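Local coordinates for iron-regulated outer membrane protein (Neisseria meningitidis, PDB 4B7O) that probably imports iron, perhaps as a ferric siderophore, across the meningococcal outer membrane as a TonB-dependent transporter, at residues D467-K472 and R509-Y514; V479-L484 and G531-R536; I562-A567 and A581-Y586. All coordinates share one frame; numbering follows the deposited sequence.

Interaction 1 of 3, residues D467-K472 and R509-Y514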
ATOM      1  N   ASP A 467     -19.110   7.379 -10.267  1.00 46.24           N
ATOM      2  CA  ASP A 467     -18.732   6.757  -9.000  1.00 48.75           C
ATOM      3  C   ASP A 467     -19.851   6.989  -8.016  1.00 50.79           C
ATOM      4  O   ASP A 467     -20.201   8.150  -7.766  1.00 53.71           O
ATOM      5  CB  ASP A 467     -17.465   7.401  -8.425  1.00 59.51           C
ATOM      6  CG  ASP A 467     -16.161   6.756  -8.945  1.00 69.94           C
ATOM      7  OD1 ASP A 467     -15.636   7.207  -9.998  1.00 70.35           O
ATOM      8  OD2 ASP A 467     -15.627   5.835  -8.264  1.00 71.47           O
ATOM      9  N   ARG A 468     -20.437   5.903  -7.487  1.00 48.18           N
ATOM     10  CA  ARG A 468     -21.546   5.994  -6.523  1.00 49.02           C
ATOM     11  C   ARG A 468     -21.183   5.285  -5.210  1.00 46.36           C
ATOM     12  O   ARG A 468     -20.775   4.105  -5.222  1.00 38.77           O
ATOM     13  CB  ARG A 468     -22.812   5.367  -7.123  1.00 56.26           C
ATOM     14  CG  ARG A 468     -24.023   5.460  -6.205  1.00 61.37           C
ATOM     15  CD  ARG A 468     -25.342   5.701  -6.940  1.00 72.13           C
ATOM     16  NE  ARG A 468     -26.462   5.742  -5.975  1.00 77.00           N
ATOM     17  CZ  ARG A 468     -26.916   6.833  -5.349  1.00 77.07           C
ATOM     18  NH1 ARG A 468     -26.384   8.031  -5.591  1.00 79.56           N
ATOM     19  NH2 ARG A 468     -27.917   6.730  -4.475  1.00 75.31           N
ATOM     20  N   PHE A 469     -21.337   5.975  -4.089  1.00 40.47           N
ATOM     21  CA  PHE A 469     -21.235   5.261  -2.832  1.00 45.95           C
ATOM     22  C   PHE A 469     -22.490   5.206  -1.942  1.00 48.15           C
ATOM     23  O   PHE A 469     -23.370   6.082  -2.025  1.00 45.18           O
ATOM     24  CB  PHE A 469     -20.034   5.748  -2.053  1.00 43.46           C
ATOM     25  CG  PHE A 469     -20.264   7.000  -1.292  1.00 39.87           C
ATOM     26  CD1 PHE A 469     -20.856   6.951  -0.018  1.00 43.28           C
ATOM     27  CD2 PHE A 469     -19.837   8.223  -1.790  1.00 41.21           C
ATOM     28  CE1 PHE A 469     -21.048   8.094   0.738  1.00 38.00           C
ATOM     29  CE2 PHE A 469     -20.006   9.384  -1.032  1.00 42.18           C
ATOM     30  CZ  PHE A 469     -20.615   9.321   0.220  1.00 45.02           C
ATOM     31  N   LYS A 470     -22.546   4.199  -1.059  1.00 50.54           N
ATOM     32  CA  LYS A 470     -23.595   4.139   0.022  1.00 43.57           C
ATOM     33  C   LYS A 470     -22.939   3.734   1.325  1.00 40.92           C
ATOM     34  O   LYS A 470     -22.326   2.684   1.422  1.00 36.73           O
ATOM     35  CB  LYS A 470     -24.691   3.124  -0.323  1.00 41.53           C
ATOM     36  CG  LYS A 470     -26.033   3.464   0.358  1.00 56.73           C
ATOM     37  CD  LYS A 470     -26.783   2.363   1.125  1.00 49.92           C
ATOM     38  CE  LYS A 470     -27.496   1.369   0.211  1.00 54.10           C
ATOM     39  NZ  LYS A 470     -26.601   0.186  -0.101  1.00 62.74           N
ATOM     40  N   VAL A 471     -23.025   4.568   2.326  1.00 39.18           N
ATOM     41  CA  VAL A 471     -22.377   4.258   3.560  1.00 41.37           C
ATOM     42  C   VAL A 471     -23.396   4.040   4.680  1.00 47.31           C
ATOM     43  O   VAL A 471     -24.225   4.929   4.960  1.00 44.21           O
ATOM     44  CB  VAL A 471     -21.445   5.405   3.969  1.00 39.50           C
ATOM     45  CG1 VAL A 471     -21.211   5.390   5.437  1.00 38.80           C
ATOM     46  CG2 VAL A 471     -20.119   5.272   3.240  1.00 47.85           C
ATOM     47  N   LYS A 472     -23.311   2.880   5.342  1.00 46.21           N
ATOM     48  CA  LYS A 472     -24.189   2.589   6.469  1.00 46.12           C
ATOM     49  C   LYS A 472     -23.361   2.522   7.723  1.00 45.57           C
ATOM     50  O   LYS A 472     -22.618   1.566   7.936  1.00 41.62           O
ATOM     51  CB  LYS A 472     -24.967   1.299   6.200  1.00 52.06           C
ATOM     52  CG  LYS A 472     -26.224   1.102   7.056  1.00 56.45           C
ATOM     53  CD  LYS A 472     -26.106  -0.140   7.939  1.00 68.09           C
ATOM     54  CE  LYS A 472     -25.536   0.263   9.300  1.00 73.34           C
ATOM     55  NZ  LYS A 472     -25.081  -0.844  10.189  1.00 61.91           N
ATOM     56  N   ARG A 509     -13.087   9.554  -3.955  1.00 36.37           N
ATOM     57  CA  ARG A 509     -12.994   8.513  -2.961  1.00 38.95           C
ATOM     58  C   ARG A 509     -14.072   8.736  -1.899  1.00 39.53           C
ATOM     59  O   ARG A 509     -14.163   9.820  -1.338  1.00 35.81           O
ATOM     60  CB  ARG A 509     -11.648   8.599  -2.316  1.00 36.25           C
ATOM     61  CG  ARG A 509     -11.134   7.288  -1.776  1.00 40.92           C
ATOM     62  CD  ARG A 509      -9.637   7.431  -1.590  1.00 40.67           C
ATOM     63  NE  ARG A 509      -9.102   6.468  -0.661  1.00 40.01           N
ATOM     64  CZ  ARG A 509      -8.703   5.274  -1.016  1.00 39.29           C
ATOM     65  NH1 ARG A 509      -8.755   4.919  -2.284  1.00 37.75           N
ATOM     66  NH2 ARG A 509      -8.217   4.449  -0.100  1.00 41.46           N
ATOM     67  N   SER A 510     -14.888   7.708  -1.668  1.00 40.90           N
ATOM     68  CA  SER A 510     -15.911   7.675  -0.599  1.00 39.10           C
ATOM     69  C   SER A 510     -15.347   7.659   0.788  1.00 36.84           C
ATOM     70  O   SER A 510     -14.266   7.134   1.016  1.00 39.47           O
ATOM     71  CB  SER A 510     -16.739   6.391  -0.743  1.00 52.20           C
ATOM     72  OG  SER A 510     -15.918   5.226  -0.827  1.00 45.32           O
ATOM     73  N   PRO A 511     -16.079   8.234   1.751  1.00 41.41           N
ATOM     74  CA  PRO A 511     -15.591   8.346   3.139  1.00 37.69           C
ATOM     75  C   PRO A 511     -15.208   6.979   3.631  1.00 38.61           C
ATOM     76  O   PRO A 511     -15.884   6.016   3.285  1.00 37.67           O
ATOM     77  CB  PRO A 511     -16.828   8.778   3.910  1.00 38.05           C
ATOM     78  CG  PRO A 511     -17.844   9.207   2.902  1.00 34.78           C
ATOM     79  CD  PRO A 511     -17.310   9.009   1.536  1.00 38.80           C
ATOM     80  N   ARG A 512     -14.127   6.870   4.383  1.00 41.17           N
ATOM     81  CA  ARG A 512     -13.786   5.574   4.985  1.00 44.82           C
ATOM     82  C   ARG A 512     -14.614   5.324   6.232  1.00 43.24           C
ATOM     83  O   ARG A 512     -14.886   6.246   6.997  1.00 45.40           O
ATOM     84  CB  ARG A 512     -12.320   5.482   5.347  1.00 43.06           C
ATOM     85  CG  ARG A 512     -11.409   6.299   4.448  1.00 51.90           C
ATOM     86  CD  ARG A 512     -11.432   5.963   2.954  1.00 49.08           C
ATOM     87  NE  ARG A 512     -10.428   6.855   2.321  1.00 51.76           N
ATOM     88  CZ  ARG A 512     -10.619   8.139   1.974  1.00 56.41           C
ATOM     89  NH1 ARG A 512     -11.814   8.739   2.073  1.00 55.15           N
ATOM     90  NH2 ARG A 512      -9.604   8.830   1.475  1.00 56.56           N
ATOM     91  N   LEU A 513     -15.036   4.082   6.425  1.00 41.77           N
ATOM     92  CA  LEU A 513     -15.648   3.677   7.707  1.00 40.90           C
ATOM     93  C   LEU A 513     -14.649   3.886   8.835  1.00 40.78           C
ATOM     94  O   LEU A 513     -13.450   3.784   8.645  1.00 42.40           O
ATOM     95  CB  LEU A 513     -16.072   2.219   7.642  1.00 34.37           C
ATOM     96  CG  LEU A 513     -16.954   1.837   6.444  1.00 36.12           C
ATOM     97  CD1 LEU A 513     -16.951   0.348   6.148  1.00 33.05           C
ATOM     98  CD2 LEU A 513     -18.395   2.321   6.600  1.00 41.47           C
ATOM     99  N   TYR A 514     -15.144   4.230  10.006  1.00 38.42           N
ATOM    100  CA  TYR A 514     -14.289   4.464  11.209  1.00 42.03           C
ATOM    101  C   TYR A 514     -13.490   3.202  11.604  1.00 36.52           C
ATOM    102  O   TYR A 514     -13.772   2.096  11.105  1.00 37.25           O
ATOM    103  CB  TYR A 514     -15.203   4.935  12.364  1.00 42.08           C
ATOM    104  CG  TYR A 514     -14.558   5.613  13.553  1.00 48.24           C
ATOM    105  CD1 TYR A 514     -13.964   6.886  13.447  1.00 43.40           C
ATOM    106  CD2 TYR A 514     -14.592   4.996  14.827  1.00 43.70           C
ATOM    107  CE1 TYR A 514     -13.397   7.514  14.569  1.00 39.61           C
ATOM    108  CE2 TYR A 514     -14.019   5.609  15.925  1.00 39.27           C
ATOM    109  CZ  TYR A 514     -13.436   6.843  15.812  1.00 42.08           C
ATOM    110  OH  TYR A 514     -12.895   7.387  16.969  1.00 43.87           O
TER
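At F469 the barrel strand 458-472 and the loop carrying S510 run in nearly the same direction, 21° apart over their touching parts, with the two CA atoms 6.3 Å from each other. The contact is made by side chains rather than by backbone pairing. F469 takes the leading part, and its side chain is used along its length: CB meets S510 CB at 3.6 Å, while farther out the ring lies against P511. The proline CD sits over one face, 3.8 Å from the ring centroid and 22° off the normal, a CH-pi contact displaced toward the far rim, where CZ is. A chi1 of 82°, with CG between the backbone N and the carbonyl carbon, turns the ring so that this face meets P511 CD; the F469 and P511 side chains cross at about a right angle.

In TonB-dependent transporters a barrel encloses a plug domain, and 510-514, just after strand 498-509 ends at R509, appears to run between wall and plug. R509, directed away from F469, makes a salt bridge to D118 of the plug, whereas S510 OG hydrogen-bonds D444 OD1 on the barrel strand next to 458-472.

Beyond the proline the packing thins. V471 CG1 meets L513 CD2 at 4.3 Å, the leucine side chain reaching toward the strand from a CB that lies to one side. V471 CG2 is also 4.3 Å from P511 O, a carbonyl that also accepts a hydrogen bond from K442 NZ.

Interaction 2 of 3, residues V479-L484 and G531-R536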
ATOM      1  N   VAL A 479     -26.271   7.123   3.918  1.00 52.25           N
ATOM      2  CA  VAL A 479     -26.003   8.360   3.180  1.00 45.79           C
ATOM      3  C   VAL A 479     -25.261   7.953   1.955  1.00 45.32           C
ATOM      4  O   VAL A 479     -24.297   7.179   2.063  1.00 44.36           O
ATOM      5  CB  VAL A 479     -25.065   9.309   3.906  1.00 48.17           C
ATOM      6  CG1 VAL A 479     -24.649  10.419   2.945  1.00 42.11           C
ATOM      7  CG2 VAL A 479     -25.726   9.857   5.166  1.00 41.11           C
ATOM      8  N   SER A 480     -25.742   8.455   0.818  1.00 42.18           N
ATOM      9  CA  SER A 480     -25.170   8.249  -0.506  1.00 44.77           C
ATOM     10  C   SER A 480     -24.670   9.527  -1.206  1.00 46.33           C
ATOM     11  O   SER A 480     -24.870  10.665  -0.743  1.00 40.62           O
ATOM     12  CB  SER A 480     -26.159   7.565  -1.433  1.00 46.03           C
ATOM     13  OG  SER A 480     -26.523   6.285  -0.952  1.00 51.61           O
ATOM     14  N   SER A 481     -24.005   9.315  -2.336  1.00 50.49           N
ATOM     15  CA  SER A 481     -23.615  10.413  -3.221  1.00 49.29           C
ATOM     16  C   SER A 481     -23.155   9.744  -4.453  1.00 50.18           C
ATOM     17  O   SER A 481     -22.988   8.513  -4.468  1.00 52.30           O
ATOM     18  CB  SER A 481     -22.476  11.241  -2.646  1.00 48.68           C
ATOM     19  OG  SER A 481     -22.676  12.620  -2.920  1.00 51.75           O
ATOM     20  N   SER A 482     -22.998  10.531  -5.504  1.00 47.90           N
ATOM     21  CA  SER A 482     -22.370  10.030  -6.706  1.00 48.75           C
ATOM     22  C   SER A 482     -21.662  11.213  -7.305  1.00 49.76           C
ATOM     23  O   SER A 482     -21.937  12.353  -6.920  1.00 46.89           O
ATOM     24  CB  SER A 482     -23.396   9.426  -7.652  1.00 53.21           C
ATOM     25  OG  SER A 482     -24.440  10.340  -7.871  1.00 59.65           O
ATOM     26  N   ASN A 483     -20.708  10.947  -8.190  1.00 48.16           N
ATOM     27  CA  ASN A 483     -19.974  12.007  -8.865  1.00 44.49           C
ATOM     28  C   ASN A 483     -19.668  11.513 -10.284  1.00 47.53           C
ATOM     29  O   ASN A 483     -19.568  10.301 -10.528  1.00 46.12           O
ATOM     30  CB  ASN A 483     -18.646  12.348  -8.174  1.00 41.73           C
ATOM     31  CG  ASN A 483     -18.766  12.734  -6.714  1.00 49.47           C
ATOM     32  OD1 ASN A 483     -19.275  11.979  -5.890  1.00 55.40           O
ATOM     33  ND2 ASN A 483     -18.222  13.904  -6.365  1.00 45.74           N
ATOM     34  N   LEU A 484     -19.503  12.453 -11.221  1.00 51.78           N
ATOM     35  CA  LEU A 484     -18.957  12.145 -12.569  1.00 45.86           C
ATOM     36  C   LEU A 484     -17.489  12.566 -12.601  1.00 40.02           C
ATOM     37  O   LEU A 484     -17.154  13.693 -12.233  1.00 39.93           O
ATOM     38  CB  LEU A 484     -19.735  12.926 -13.652  1.00 48.94           C
ATOM     39  CG  LEU A 484     -20.888  12.225 -14.386  1.00 54.07           C
ATOM     40  CD1 LEU A 484     -20.475  10.991 -15.180  1.00 52.17           C
ATOM     41  CD2 LEU A 484     -22.005  11.847 -13.427  1.00 59.47           C
ATOM     42  N   GLY A 531     -25.922  14.492   3.609  1.00 61.50           N
ATOM     43  CA  GLY A 531     -25.320  14.911   2.332  1.00 59.06           C
ATOM     44  C   GLY A 531     -23.792  15.015   2.262  1.00 60.89           C
ATOM     45  O   GLY A 531     -23.282  15.670   1.360  1.00 58.98           O
ATOM     46  N   THR A 532     -23.051  14.398   3.193  1.00 56.13           N
ATOM     47  CA  THR A 532     -21.597  14.443   3.100  1.00 55.37           C
ATOM     48  C   THR A 532     -21.132  13.654   1.870  1.00 51.79           C
ATOM     49  O   THR A 532     -21.567  12.535   1.645  1.00 53.01           O
ATOM     50  CB  THR A 532     -20.814  13.996   4.366  1.00 59.45           C
ATOM     51  OG1 THR A 532     -20.326  12.657   4.210  1.00 61.48           O
ATOM     52  CG2 THR A 532     -21.601  14.129   5.609  1.00 48.09           C
ATOM     53  N   LYS A 533     -20.253  14.273   1.086  1.00 46.95           N
ATOM     54  CA  LYS A 533     -19.858  13.784  -0.241  1.00 46.28           C
ATOM     55  C   LYS A 533     -18.508  13.049  -0.187  1.00 41.44           C
ATOM     56  O   LYS A 533     -17.761  13.152   0.816  1.00 39.62           O
ATOM     57  CB  LYS A 533     -19.680  14.976  -1.211  1.00 56.95           C
ATOM     58  CG  LYS A 533     -20.629  16.178  -1.041  1.00 52.77           C
ATOM     59  CD  LYS A 533     -21.643  16.236  -2.178  1.00 51.47           C
ATOM     60  CE  LYS A 533     -23.057  16.474  -1.648  1.00 65.06           C
ATOM     61  NZ  LYS A 533     -23.165  17.635  -0.696  1.00 60.20           N
ATOM     62  N   ALA A 534     -18.203  12.374  -1.292  1.00 37.32           N
ATOM     63  CA  ALA A 534     -16.845  11.855  -1.615  1.00 39.04           C
ATOM     64  C   ALA A 534     -15.796  12.939  -1.811  1.00 40.99           C
ATOM     65  O   ALA A 534     -16.090  14.006  -2.317  1.00 50.62           O
ATOM     66  CB  ALA A 534     -16.868  10.960  -2.839  1.00 30.23           C
ATOM     67  N   GLU A 535     -14.574  12.646  -1.376  1.00 44.47           N
ATOM     68  CA  GLU A 535     -13.394  13.463  -1.607  1.00 39.37           C
ATOM     69  C   GLU A 535     -13.143  13.484  -3.081  1.00 36.75           C
ATOM     70  O   GLU A 535     -13.108  12.419  -3.724  1.00 40.29           O
ATOM     71  CB  GLU A 535     -12.195  12.807  -0.955  1.00 36.57           C
ATOM     72  CG  GLU A 535     -12.022  13.179   0.493  1.00 41.63           C
ATOM     73  CD  GLU A 535     -10.932  12.361   1.182  1.00 45.98           C
ATOM     74  OE1 GLU A 535     -10.477  11.339   0.577  1.00 45.94           O
ATOM     75  OE2 GLU A 535     -10.507  12.761   2.302  1.00 43.39           O
ATOM     76  N   ARG A 536     -12.901  14.665  -3.619  1.00 34.41           N
ATOM     77  CA  ARG A 536     -12.748  14.787  -5.102  1.00 40.21           C
ATOM     78  C   ARG A 536     -11.393  15.356  -5.508  1.00 38.37           C
ATOM     79  O   ARG A 536     -11.013  16.462  -5.115  1.00 38.50           O
ATOM     80  CB  ARG A 536     -13.919  15.558  -5.733  1.00 35.36           C
ATOM     81  CG  ARG A 536     -14.021  15.331  -7.227  1.00 43.62           C
ATOM     82  CD  ARG A 536     -15.438  15.412  -7.698  1.00 44.71           C
ATOM     83  NE  ARG A 536     -15.562  15.224  -9.147  1.00 44.85           N
ATOM     84  CZ  ARG A 536     -15.506  16.231 -10.020  1.00 41.21           C
ATOM     85  NH1 ARG A 536     -15.296  17.485  -9.575  1.00 35.09           N
ATOM     86  NH2 ARG A 536     -15.654  15.974 -11.325  1.00 38.44           N
TER
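The R536 guanidinium and the N483 amide lie 24° from coplanar but do not stack: ND2 approaches the guanidinium obliquely, and its closer neighbour is R536 CD, at 3.4 Å. L484 O stands at the guanidinium edge, tilted 22° from the plane, and accepts a 2.9 Å hydrogen bond from NH2. NE has a partner of its own in N485 OD1, which helps to fix the rotation of the group.

This is a next-but-one relationship in a beta-barrel wall. Strand 498-509 separates strands 478-493 and 535-547, and S508, near its end, touches both N483 and A534. Past that end, V479 and S481 meet the loop residues 531-534 that precede strand 535-547. CG anti to the backbone N (chi1 -162°) and a bend at chi2 carry the R536 guanidinium to L484 O, the N483 and R536 side chains running antiparallel alongside each other.

Farther along, the contacts are slighter. N483 OD1 rests 4.0 Å from A534 CB, and V479 CG1 lies equally far from T532 O. S481 OG touches K533 at CD, 3.8 Å away. The lysine chain bends repeatedly and folds back on its own segment, where NZ donates to G531 O over 2.8 Å, within the carbonyl plane.

Interaction 3 of 3, residues I562-A567 and A581-Y586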
ATOM      1  N   ILE A 562      -7.480  18.307  -3.678  1.00 35.97           N
ATOM      2  CA  ILE A 562      -8.562  17.426  -3.222  1.00 36.42           C
ATOM      3  C   ILE A 562      -9.569  18.262  -2.460  1.00 36.64           C
ATOM      4  O   ILE A 562      -9.254  18.908  -1.432  1.00 40.82           O
ATOM      5  CB  ILE A 562      -8.051  16.229  -2.429  1.00 34.60           C
ATOM      6  CG1 ILE A 562      -7.085  15.441  -3.296  1.00 38.54           C
ATOM      7  CG2 ILE A 562      -9.174  15.240  -2.177  1.00 34.49           C
ATOM      8  CD1 ILE A 562      -6.210  14.456  -2.525  1.00 39.70           C
ATOM      9  N   LYS A 563     -10.764  18.307  -3.009  1.00 35.75           N
ATOM     10  CA  LYS A 563     -11.881  19.007  -2.354  1.00 41.30           C
ATOM     11  C   LYS A 563     -12.703  18.038  -1.497  1.00 42.21           C
ATOM     12  O   LYS A 563     -12.810  16.827  -1.793  1.00 40.02           O
ATOM     13  CB  LYS A 563     -12.810  19.665  -3.383  1.00 40.82           C
ATOM     14  CG  LYS A 563     -12.098  20.592  -4.350  1.00 46.72           C
ATOM     15  CD  LYS A 563     -12.765  21.970  -4.403  1.00 51.88           C
ATOM     16  CE  LYS A 563     -12.171  22.825  -5.519  1.00 48.75           C
ATOM     17  NZ  LYS A 563     -12.576  22.286  -6.868  1.00 49.85           N
ATOM     18  N   ASP A 564     -13.291  18.597  -0.451  1.00 42.14           N
ATOM     19  CA  ASP A 564     -14.109  17.859   0.469  1.00 45.02           C
ATOM     20  C   ASP A 564     -13.372  16.740   1.208  1.00 42.75           C
ATOM     21  O   ASP A 564     -13.888  15.653   1.343  1.00 42.81           O
ATOM     22  CB  ASP A 564     -15.308  17.306  -0.276  1.00 47.35           C
ATOM     23  CG  ASP A 564     -16.314  18.392  -0.666  1.00 51.09           C
ATOM     24  OD1 ASP A 564     -16.358  19.470   0.009  1.00 47.44           O
ATOM     25  OD2 ASP A 564     -17.064  18.130  -1.651  1.00 47.23           O
ATOM     26  N   ALA A 565     -12.162  17.006   1.669  1.00 42.24           N
ATOM     27  CA  ALA A 565     -11.407  15.998   2.429  1.00 42.37           C
ATOM     28  C   ALA A 565     -12.152  15.651   3.701  1.00 43.31           C
ATOM     29  O   ALA A 565     -12.753  16.534   4.327  1.00 46.78           O
ATOM     30  CB  ALA A 565     -10.042  16.549   2.779  1.00 31.38           C
ATOM     31  N   LEU A 566     -12.092  14.389   4.106  1.00 43.93           N
ATOM     32  CA  LEU A 566     -12.655  13.976   5.407  1.00 44.41           C
ATOM     33  C   LEU A 566     -11.593  13.479   6.350  1.00 49.23           C
ATOM     34  O   LEU A 566     -10.691  12.700   5.984  1.00 46.31           O
ATOM     35  CB  LEU A 566     -13.715  12.895   5.269  1.00 44.12           C
ATOM     36  CG  LEU A 566     -14.757  13.022   4.171  1.00 46.80           C
ATOM     37  CD1 LEU A 566     -14.288  12.228   2.993  1.00 42.68           C
ATOM     38  CD2 LEU A 566     -16.045  12.416   4.645  1.00 47.34           C
ATOM     39  N   ALA A 567     -11.707  13.899   7.591  1.00 49.56           N
ATOM     40  CA  ALA A 567     -10.806  13.361   8.568  1.00 54.61           C
ATOM     41  C   ALA A 567     -11.565  12.909   9.844  1.00 54.85           C
ATOM     42  O   ALA A 567     -12.037  11.787   9.916  1.00 51.28           O
ATOM     43  CB  ALA A 567      -9.728  14.380   8.868  1.00 53.25           C
ATOM     44  N   ALA A 581     -19.193  11.739  10.432  1.00 54.46           N
ATOM     45  CA  ALA A 581     -18.250  12.008   9.338  1.00 56.02           C
ATOM     46  C   ALA A 581     -18.738  13.244   8.585  1.00 53.83           C
ATOM     47  O   ALA A 581     -19.916  13.373   8.322  1.00 56.02           O
ATOM     48  CB  ALA A 581     -18.144  10.813   8.400  1.00 47.29           C
ATOM     49  N   VAL A 582     -17.829  14.160   8.292  1.00 55.30           N
ATOM     50  CA  VAL A 582     -18.120  15.372   7.532  1.00 51.68           C
ATOM     51  C   VAL A 582     -16.992  15.674   6.588  1.00 50.33           C
ATOM     52  O   VAL A 582     -15.847  15.306   6.852  1.00 54.00           O
ATOM     53  CB  VAL A 582     -18.194  16.633   8.423  1.00 56.90           C
ATOM     54  CG1 VAL A 582     -19.591  16.794   8.956  1.00 60.73           C
ATOM     55  CG2 VAL A 582     -17.139  16.645   9.528  1.00 45.48           C
ATOM     56  N   ASN A 583     -17.314  16.352   5.494  1.00 47.07           N
ATOM     57  CA  ASN A 583     -16.284  16.967   4.662  1.00 43.81           C
ATOM     58  C   ASN A 583     -15.753  18.186   5.400  1.00 42.27           C
ATOM     59  O   ASN A 583     -16.507  19.039   5.759  1.00 46.89           O
ATOM     60  CB  ASN A 583     -16.899  17.319   3.322  1.00 41.53           C
ATOM     61  CG  ASN A 583     -17.613  16.138   2.704  1.00 44.08           C
ATOM     62  OD1 ASN A 583     -18.843  16.063   2.729  1.00 50.21           O
ATOM     63  ND2 ASN A 583     -16.855  15.166   2.219  1.00 42.03           N
ATOM     64  N   ALA A 584     -14.467  18.270   5.672  1.00 44.53           N
ATOM     65  CA  ALA A 584     -13.999  19.312   6.583  1.00 45.06           C
ATOM     66  C   ALA A 584     -12.882  20.227   6.059  1.00 42.77           C
ATOM     67  O   ALA A 584     -12.320  21.055   6.827  1.00 38.14           O
ATOM     68  CB  ALA A 584     -13.583  18.685   7.920  1.00 49.06           C
ATOM     69  N   GLY A 585     -12.577  20.085   4.770  1.00 41.14           N
ATOM     70  CA  GLY A 585     -11.616  21.007   4.097  1.00 40.84           C
ATOM     71  C   GLY A 585     -11.100  20.504   2.767  1.00 35.16           C
ATOM     72  O   GLY A 585     -11.734  19.698   2.075  1.00 34.80           O
ATOM     73  N   TYR A 586      -9.951  20.988   2.368  1.00 37.38           N
ATOM     74  CA  TYR A 586      -9.399  20.510   1.079  1.00 38.53           C
ATOM     75  C   TYR A 586      -7.866  20.204   1.145  1.00 36.22           C
ATOM     76  O   TYR A 586      -7.163  20.679   2.010  1.00 42.95           O
ATOM     77  CB  TYR A 586      -9.775  21.501  -0.037  1.00 36.24           C
ATOM     78  CG  TYR A 586      -9.248  22.876   0.213  1.00 34.56           C
ATOM     79  CD1 TYR A 586      -7.988  23.214  -0.201  1.00 38.65           C
ATOM     80  CD2 TYR A 586     -10.011  23.854   0.860  1.00 39.45           C
ATOM     81  CE1 TYR A 586      -7.444  24.476   0.029  1.00 37.76           C
ATOM     82  CE2 TYR A 586      -9.482  25.117   1.109  1.00 36.76           C
ATOM     83  CZ  TYR A 586      -8.184  25.401   0.677  1.00 40.27           C
ATOM     84  OH  TYR A 586      -7.592  26.600   0.873  1.00 43.20           O
TER
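Three hydrogen bonds join A565 and D564 to the strand opposite. A565 N donates to G585 O over 2.8 Å, and A565 O receives A584 N at the same length but almost straight, with 173° at the hydrogen. The third comes from a side chain: N583 ND2 reaches D564 O at 3.1 Å, from above the carbonyl plane.

Carbon-to-polar contacts flank these bonds. L566 lies beside N583, both side chains pointing the same way, with CG 3.6 Å from ND2; L566 CB is as close to V582 O. At the other end Y586 CB packs 4.0 Å from K563 CA, while the tyrosine ring is carried away to stack with Y617.

In the next shell, N583 ND2 has a stronger partner in K533 O, so the amide bridges two segments, and L566 N is held by E535 OE2. The chain turns a corner at D564, whose phi is positive (62°), which separates K563 from 565-567, residues that belong to a different face. Facing A565, both A584 and G585 occupy the place of one residue: a classic beta bulge, here between neighbouring strands of the barrel wall.

How the interactions relate
The three contacts follow successive parts of one side of the barrel. The centres of interactions 1 and 2 lie about 8 Å apart, those of interactions 2 and 3 about 11 Å, and those of interactions 1 and 3 about 13 Å. E535 ties interactions 1 and 2: its OE1 forms a salt bridge with R512 NH2 at 2.8 Å, and its N probably hydrogen-bonds R509 O at 2.9 Å. Its OE2 accepts from L566 N of interaction 3. R536 O to K563 N, a probable bond of 2.8 Å, continues the wall from interaction 2 into interaction 3. P511 CB and L566 CD2, 3.8 Å apart, join interactions 1 and 3. Long strand connections in this family are extracellular and periplasmic turns short, so the group probably lies near the extracellular end.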